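Local coordinates for protein TssK (Serratia sp. FS14, PDB 5Y0E) that probably serves as a trimeric baseplate component of the bacterial type VI secretion system, at residues V8-E11 with G12-L15; R16-H19 with F20-A23; N242-L245 with G246-S249. All coordinates share one frame; numbering follows the deposited sequence.

Interaction 1 (V8-E11 with G12-L15); sequences VWTE and GMFL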
loop_
_atom_site.group_PDB
_atom_site.type_symbol
_atom_site.label_atom_id
_atom_site.label_comp_id
_atom_site.label_asym_id
_atom_site.label_seq_id
_atom_site.Cartn_x
_atom_site.Cartn_y
_atom_site.Cartn_z
ATOM N N VAL A 8 -43.858 0.054 9.442
ATOM C CA VAL A 8 -44.855 -0.658 8.651
ATOM C C VAL A 8 -45.952 0.308 8.219
ATOM O O VAL A 8 -46.772 0.735 9.031
ATOM C CB VAL A 8 -45.451 -1.834 9.424
ATOM C CG1 VAL A 8 -46.344 -2.628 8.508
ATOM C CG2 VAL A 8 -44.352 -2.692 9.980
ATOM N N TRP A 9 -45.995 0.589 6.933
ATOM C CA TRP A 9 -47.013 1.433 6.363
ATOM C C TRP A 9 -48.189 0.550 5.952
ATOM O O TRP A 9 -48.121 -0.176 4.983
ATOM C CB TRP A 9 -46.450 2.179 5.167
ATOM C CG TRP A 9 -45.154 2.762 5.476
ATOM C CD1 TRP A 9 -43.958 2.135 5.456
ATOM C CD2 TRP A 9 -44.900 4.086 5.906
ATOM N NE1 TRP A 9 -42.976 2.984 5.830
ATOM C CE2 TRP A 9 -43.534 4.195 6.119
ATOM C CE3 TRP A 9 -45.698 5.196 6.132
ATOM C CZ2 TRP A 9 -42.952 5.362 6.532
ATOM C CZ3 TRP A 9 -45.119 6.338 6.536
ATOM C CH2 TRP A 9 -43.767 6.423 6.733
ATOM N N THR A 10 -49.255 0.601 6.730
ATOM C CA THR A 10 -50.464 -0.166 6.487
ATOM C C THR A 10 -51.490 0.690 5.760
ATOM O O THR A 10 -51.345 1.900 5.619
ATOM C CB THR A 10 -51.047 -0.677 7.799
ATOM O OG1 THR A 10 -51.420 0.439 8.606
ATOM C CG2 THR A 10 -50.022 -1.491 8.546
ATOM N N GLU A 11 -52.539 0.037 5.288
ATOM C CA GLU A 11 -53.611 0.725 4.591
ATOM C C GLU A 11 -54.575 1.305 5.615
ATOM O O GLU A 11 -55.017 0.612 6.529
ATOM C CB GLU A 11 -54.335 -0.228 3.646
ATOM C CG GLU A 11 -55.374 0.438 2.793
ATOM C CD GLU A 11 -54.823 0.912 1.474
ATOM O OE1 GLU A 11 -54.298 0.087 0.698
ATOM O OE2 GLU A 11 -54.904 2.125 1.192
ATOM N N GLY A 12 -54.883 2.582 5.477
ATOM C CA GLY A 12 -55.729 3.250 6.438
ATOM C C GLY A 12 -55.037 3.697 7.701
ATOM O O GLY A 12 -55.706 4.202 8.608
ATOM N N MET A 13 -53.728 3.511 7.802
ATOM C CA MET A 13 -52.999 4.038 8.939
ATOM C C MET A 13 -53.194 5.543 9.012
ATOM O O MET A 13 -53.300 6.225 7.995
ATOM C CB MET A 13 -51.516 3.698 8.806
ATOM C CG MET A 13 -50.702 3.811 10.087
ATOM S SD MET A 13 -49.023 3.191 9.865
ATOM C CE MET A 13 -48.555 4.075 8.394
ATOM N N PHE A 14 -53.276 6.070 10.217
ATOM C CA PHE A 14 -53.316 7.512 10.360
ATOM C C PHE A 14 -51.891 8.050 10.425
ATOM O O PHE A 14 -51.079 7.582 11.229
ATOM C CB PHE A 14 -54.099 7.931 11.595
ATOM C CG PHE A 14 -54.196 9.399 11.734
ATOM C CD1 PHE A 14 -54.569 10.173 10.653
ATOM C CD2 PHE A 14 -53.873 10.018 12.914
ATOM C CE1 PHE A 14 -54.640 11.533 10.754
ATOM C CE2 PHE A 14 -53.944 11.383 13.025
ATOM C CZ PHE A 14 -54.328 12.143 11.938
ATOM N N LEU A 15 -51.540 8.953 9.529
ATOM C CA LEU A 15 -50.186 9.453 9.505
ATOM C C LEU A 15 -49.881 10.494 10.546
ATOM O O LEU A 15 -50.635 11.403 10.758
ATOM C CB LEU A 15 -49.840 10.035 8.135
ATOM C CG LEU A 15 -49.694 9.150 6.911
ATOM C CD1 LEU A 15 -49.482 9.982 5.679
ATOM C CD2 LEU A 15 -48.570 8.168 7.063
#
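A type II beta turn from Thr10 to Met13 reverses the loop between strand 6-7 and helix 17-37, and Met13 folds back from its far end onto Val8, Trp9 and Thr10. Its long, unbranched side chain suits the task. With CG anti to the backbone N (chi1 -163°), the chain leads back across the turn, and a bend at its last torsion (chi3 50°) carries the methyl group to Trp9. Met13 CE lies 3.7 Å from Trp9 CA and 3.8 Å from Trp9 CE3, approaching the indole obliquely, while Met13 SD rests 3.4 Å from the carbonyl Val8 O. Nearer the backbone, the side chains of Thr10 and Met13 meet at about a right angle, with Thr10 OG1 3.3 Å from Met13 CB.

The turn geometry explains the glycine at its third position. Glu11 takes extended backbone angles, whereas Gly12 has a positive phi of 81°, where a beta carbon would collide with Glu11 O; glycine, having none, fits. Beyond the turn, Leu15 returns to the same indole from another direction. Its methyl CD2 comes in at the ring edge, in the plane of the indole, 3.9 Å from Trp9 CZ3, so that methionine and leucine together pad the six-membered ring.

The loop also belongs to the trimer interface. Trp9 stacks on Phe20 of the second subunit, and Glu11 OE2 forms a salt bridge with Arg16 of that subunit, giving the carboxylate a partner away from its own turn. Asn135 of the third subunit donates a hydrogen bond through ND2 to Trp9 O.

Interaction 2 (R16-H19 with F20-A23); sequences RPHH and FQQA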
loop_
_atom_site.group_PDB
_atom_site.type_symbol
_atom_site.label_atom_id
_atom_site.label_comp_id
_atom_site.label_asym_id
_atom_site.label_seq_id
_atom_site.Cartn_x
_atom_site.Cartn_y
_atom_site.Cartn_z
ATOM N N ARG A 16 -48.736 10.344 11.184
ATOM C CA ARG A 16 -48.264 11.291 12.163
ATOM C C ARG A 16 -46.802 11.615 11.882
ATOM O O ARG A 16 -46.191 11.012 11.040
ATOM C CB ARG A 16 -48.495 10.774 13.562
ATOM C CG ARG A 16 -49.834 11.219 14.089
ATOM C CD ARG A 16 -50.101 10.702 15.466
ATOM N NE ARG A 16 -49.853 11.721 16.449
ATOM C CZ ARG A 16 -49.946 11.514 17.747
ATOM N NH1 ARG A 16 -50.300 10.334 18.198
ATOM N NH2 ARG A 16 -49.700 12.488 18.594
ATOM N N PRO A 17 -46.246 12.605 12.563
ATOM C CA PRO A 17 -44.864 12.979 12.286
ATOM C C PRO A 17 -43.910 11.862 12.613
ATOM O O PRO A 17 -42.947 11.642 11.944
ATOM C CB PRO A 17 -44.634 14.154 13.222
ATOM C CG PRO A 17 -45.975 14.615 13.612
ATOM C CD PRO A 17 -46.821 13.409 13.636
ATOM N N HIS A 18 -44.214 11.166 13.673
ATOM C CA HIS A 18 -43.426 10.058 14.131
ATOM C C HIS A 18 -43.053 9.040 13.054
ATOM O O HIS A 18 -41.965 8.524 13.072
ATOM C CB HIS A 18 -44.159 9.374 15.260
ATOM C CG HIS A 18 -44.798 10.315 16.223
ATOM N ND1 HIS A 18 -44.505 11.654 16.269
ATOM C CD2 HIS A 18 -45.738 10.109 17.169
ATOM C CE1 HIS A 18 -45.227 12.232 17.202
ATOM N NE2 HIS A 18 -45.984 11.317 17.766
ATOM N N HIS A 19 -43.963 8.716 12.150
ATOM C CA HIS A 19 -43.664 7.816 11.080
ATOM C C HIS A 19 -42.473 8.271 10.282
ATOM O O HIS A 19 -41.548 7.531 10.094
ATOM C CB HIS A 19 -44.858 7.702 10.166
ATOM C CG HIS A 19 -46.037 7.091 10.821
ATOM N ND1 HIS A 19 -47.209 7.770 11.011
ATOM C CD2 HIS A 19 -46.217 5.871 11.359
ATOM C CE1 HIS A 19 -48.063 6.996 11.639
ATOM N NE2 HIS A 19 -47.485 5.836 11.862
ATOM N N PHE A 20 -42.496 9.488 9.793
ATOM C CA PHE A 20 -41.395 9.959 9.010
ATOM C C PHE A 20 -40.130 10.045 9.818
ATOM O O PHE A 20 -39.072 9.789 9.328
ATOM C CB PHE A 20 -41.742 11.299 8.421
ATOM C CG PHE A 20 -42.942 11.258 7.561
ATOM C CD1 PHE A 20 -44.188 11.297 8.112
ATOM C CD2 PHE A 20 -42.823 11.155 6.209
ATOM C CE1 PHE A 20 -45.299 11.246 7.331
ATOM C CE2 PHE A 20 -43.931 11.106 5.417
ATOM C CZ PHE A 20 -45.173 11.149 5.984
ATOM N N GLN A 21 -40.259 10.411 11.071
ATOM C CA GLN A 21 -39.113 10.514 11.954
ATOM C C GLN A 21 -38.420 9.169 12.111
ATOM O O GLN A 21 -37.221 9.038 11.852
ATOM C CB GLN A 21 -39.569 11.057 13.305
ATOM C CG GLN A 21 -40.118 12.461 13.244
ATOM C CD GLN A 21 -40.620 12.940 14.587
ATOM O OE1 GLN A 21 -40.700 12.176 15.539
ATOM N NE2 GLN A 21 -40.987 14.202 14.657
ATOM N N GLN A 22 -39.167 8.153 12.539
ATOM C CA GLN A 22 -38.578 6.838 12.725
ATOM C C GLN A 22 -38.091 6.258 11.414
ATOM O O GLN A 22 -37.148 5.464 11.399
ATOM C CB GLN A 22 -39.596 5.913 13.360
ATOM C CG GLN A 22 -40.182 6.469 14.610
ATOM C CD GLN A 22 -39.180 6.535 15.721
ATOM O OE1 GLN A 22 -38.743 5.512 16.220
ATOM N NE2 GLN A 22 -38.814 7.736 16.122
ATOM N N ALA A 23 -38.706 6.639 10.314
ATOM C CA ALA A 23 -38.303 6.134 9.025
ATOM C C ALA A 23 -36.954 6.663 8.632
ATOM O O ALA A 23 -36.165 5.955 8.052
ATOM C CB ALA A 23 -39.324 6.466 7.977
#
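Phe20 packs against the carbonyl of Arg16 at the start of helix 17-37, where the loop gives way to the first helical turns. Its CG lies beside its own backbone N (chi1 -59°), which directs the ring back toward the helix start. There Phe20 CD1 lies 3.6 Å from Arg16 O, and this oxygen meets the ring at its edge, in the ring plane, where the slightly positive aromatic hydrogens can face it. His19, just before, steadies the same entry: its ring nitrogen ND1 accepts a nearly straight hydrogen bond (166°) from Arg16 N at 3.0 Å, with the donor close to the imidazole plane. Proline is well suited to the first turn, because its missing N-H is not needed there.

Gln21 continues the helix, its N bonded to Pro17 O at 3.1 Å. Its aliphatic part passes close to the same oxygen, with Gln21 CG 3.2 Å from Pro17 O, and the extended chain then runs side by side with His18, both side chains pointing the same way. Both polar ends meet the second subunit: the Gln21 amide bonds there to Asp133 and to the backbone N of Leu134, and His18 NE2 bonds to Gly140 O.

Gln22 follows with a bond from its N to His18 O, 2.9 Å long. Its chain bends at the second torsion, and Gln22 CG sits 3.1 Å from that same acceptor, His18 O. Ala23 N next bonds to His19 O at 3.0 Å, and its small side chain stays close to the helix, with Ala23 CB 3.2 Å from His19 O.

Interaction 3 (N242-L245 with G246-S249); sequences NRHL and GQVS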
loop_
_atom_site.group_PDB
_atom_site.type_symbol
_atom_site.label_atom_id
_atom_site.label_comp_id
_atom_site.label_asym_id
_atom_site.label_seq_id
_atom_site.Cartn_x
_atom_site.Cartn_y
_atom_site.Cartn_z
ATOM N N ASN A 242 13.957 1.053 -3.617
ATOM C CA ASN A 242 13.313 1.121 -4.926
ATOM C C ASN A 242 11.845 0.722 -4.858
ATOM O O ASN A 242 11.006 1.355 -5.490
ATOM C CB ASN A 242 14.072 0.262 -5.919
ATOM C CG ASN A 242 15.289 0.954 -6.448
ATOM O OD1 ASN A 242 15.384 2.161 -6.389
ATOM N ND2 ASN A 242 16.213 0.198 -6.992
ATOM N N ARG A 243 11.516 -0.298 -4.074
ATOM C CA ARG A 243 10.122 -0.656 -3.864
ATOM C C ARG A 243 9.303 0.528 -3.370
ATOM O O ARG A 243 8.165 0.724 -3.799
ATOM C CB ARG A 243 10.008 -1.805 -2.869
ATOM C CG ARG A 243 8.572 -2.122 -2.519
ATOM C CD ARG A 243 8.401 -2.904 -1.255
ATOM N NE ARG A 243 9.487 -3.854 -1.056
ATOM C CZ ARG A 243 9.769 -4.444 0.098
ATOM N NH1 ARG A 243 9.040 -4.182 1.151
ATOM N NH2 ARG A 243 10.784 -5.289 0.198
ATOM N N HIS A 244 9.857 1.319 -2.464
ATOM C CA HIS A 244 9.124 2.416 -1.865
ATOM C C HIS A 244 9.152 3.696 -2.693
ATOM O O HIS A 244 8.320 4.568 -2.481
ATOM C CB HIS A 244 9.656 2.643 -0.447
ATOM C CG HIS A 244 9.315 1.528 0.479
ATOM N ND1 HIS A 244 10.130 0.441 0.661
ATOM C CD2 HIS A 244 8.212 1.295 1.223
ATOM C CE1 HIS A 244 9.555 -0.408 1.491
ATOM N NE2 HIS A 244 8.387 0.085 1.839
ATOM N N LEU A 245 10.084 3.830 -3.630
ATOM C CA LEU A 245 9.949 4.852 -4.657
ATOM C C LEU A 245 8.586 4.771 -5.336
ATOM O O LEU A 245 7.918 5.791 -5.558
ATOM C CB LEU A 245 11.049 4.687 -5.690
ATOM C CG LEU A 245 12.336 5.466 -5.485
ATOM C CD1 LEU A 245 13.222 5.279 -6.699
ATOM C CD2 LEU A 245 12.027 6.920 -5.273
ATOM N N GLY A 246 8.144 3.563 -5.631
ATOM C CA GLY A 246 6.884 3.390 -6.295
ATOM C C GLY A 246 5.743 3.557 -5.342
ATOM O O GLY A 246 4.747 4.183 -5.666
ATOM N N GLN A 247 5.901 3.002 -4.151
ATOM C CA GLN A 247 4.863 3.081 -3.138
ATOM C C GLN A 247 4.549 4.518 -2.785
ATOM O O GLN A 247 3.380 4.891 -2.684
ATOM C CB GLN A 247 5.286 2.316 -1.891
ATOM C CG GLN A 247 4.161 1.897 -1.010
ATOM C CD GLN A 247 4.614 1.404 0.344
ATOM O OE1 GLN A 247 4.888 2.200 1.214
ATOM N NE2 GLN A 247 4.678 0.101 0.535
ATOM N N VAL A 248 5.579 5.339 -2.606
ATOM C CA VAL A 248 5.352 6.692 -2.137
ATOM C C VAL A 248 4.906 7.567 -3.288
ATOM O O VAL A 248 4.080 8.460 -3.105
ATOM C CB VAL A 248 6.602 7.252 -1.418
ATOM C CG1 VAL A 248 7.634 7.766 -2.370
ATOM C CG2 VAL A 248 6.232 8.352 -0.473
ATOM N N SER A 249 5.400 7.293 -4.492
ATOM C CA SER A 249 4.892 7.973 -5.676
ATOM C C SER A 249 3.388 7.805 -5.808
ATOM O O SER A 249 2.662 8.762 -6.065
ATOM C CB SER A 249 5.570 7.424 -6.917
ATOM O OG SER A 249 5.302 8.265 -7.995
HETATM O O HOH W 1 5.991 -1.461 2.641
#
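His244 and Gln247 form a buried, local i to i+3 side-chain pair on helix 229-253, backed by consecutive i to i+4 backbone hydrogen bonds. The two side chains lie alongside and point the same way, yet their flat groups stand nearly upright to each other (80°). Gln247 OE1 approaches the imidazole at its edge, 3.4 Å from His244 CD2. Glutamine is long enough for this: with CG anti to the backbone N (chi1 -158°) and an extended chain, its amide reaches the ring edge and shares a water. That water accepts from Gln247 NE2 at 2.9 Å and is bonded to His244 NE2 at 3.0 Å. Histidine offers a second ring nitrogen: ND1 bonds to Leu240 O one turn earlier, so both have partners, which should limit ring rotation.

The backbone bonds pair Gln247 N with Arg243 O, Val248 N with His244 O and Ser249 N with Leu245 O. Val248 CG1 also sits 3.3 Å from His244 O.

Arg243 makes a salt bridge to Glu272 of the third subunit. Within the chain, His244, Leu245 and Val248 pack on helix 197-222, while the His244 ring stacks on Phe269 and Gln247 lies against Asp265 and Trp266 of helix 259-273.

Overall arrangement
From the N terminus, interaction 1 closes a tight turn in the loop after strand 6-7, and interaction 2 follows directly as the chain enters helix 17-37. These two touch: Trp9 CH2 lies against His19 CB, and Met13 SD near His19 NE2, so the folded loop is laid against the helix start, and both take part in contacts with the other two subunits. Interaction 3 comes over 200 residues later, on helix 229-253, with its centre about 53 Å from that of interaction 2. The three local contacts run in series, without nesting or crossing. Interaction 3 belongs to a helical bundle that meets the third subunit at a separate place.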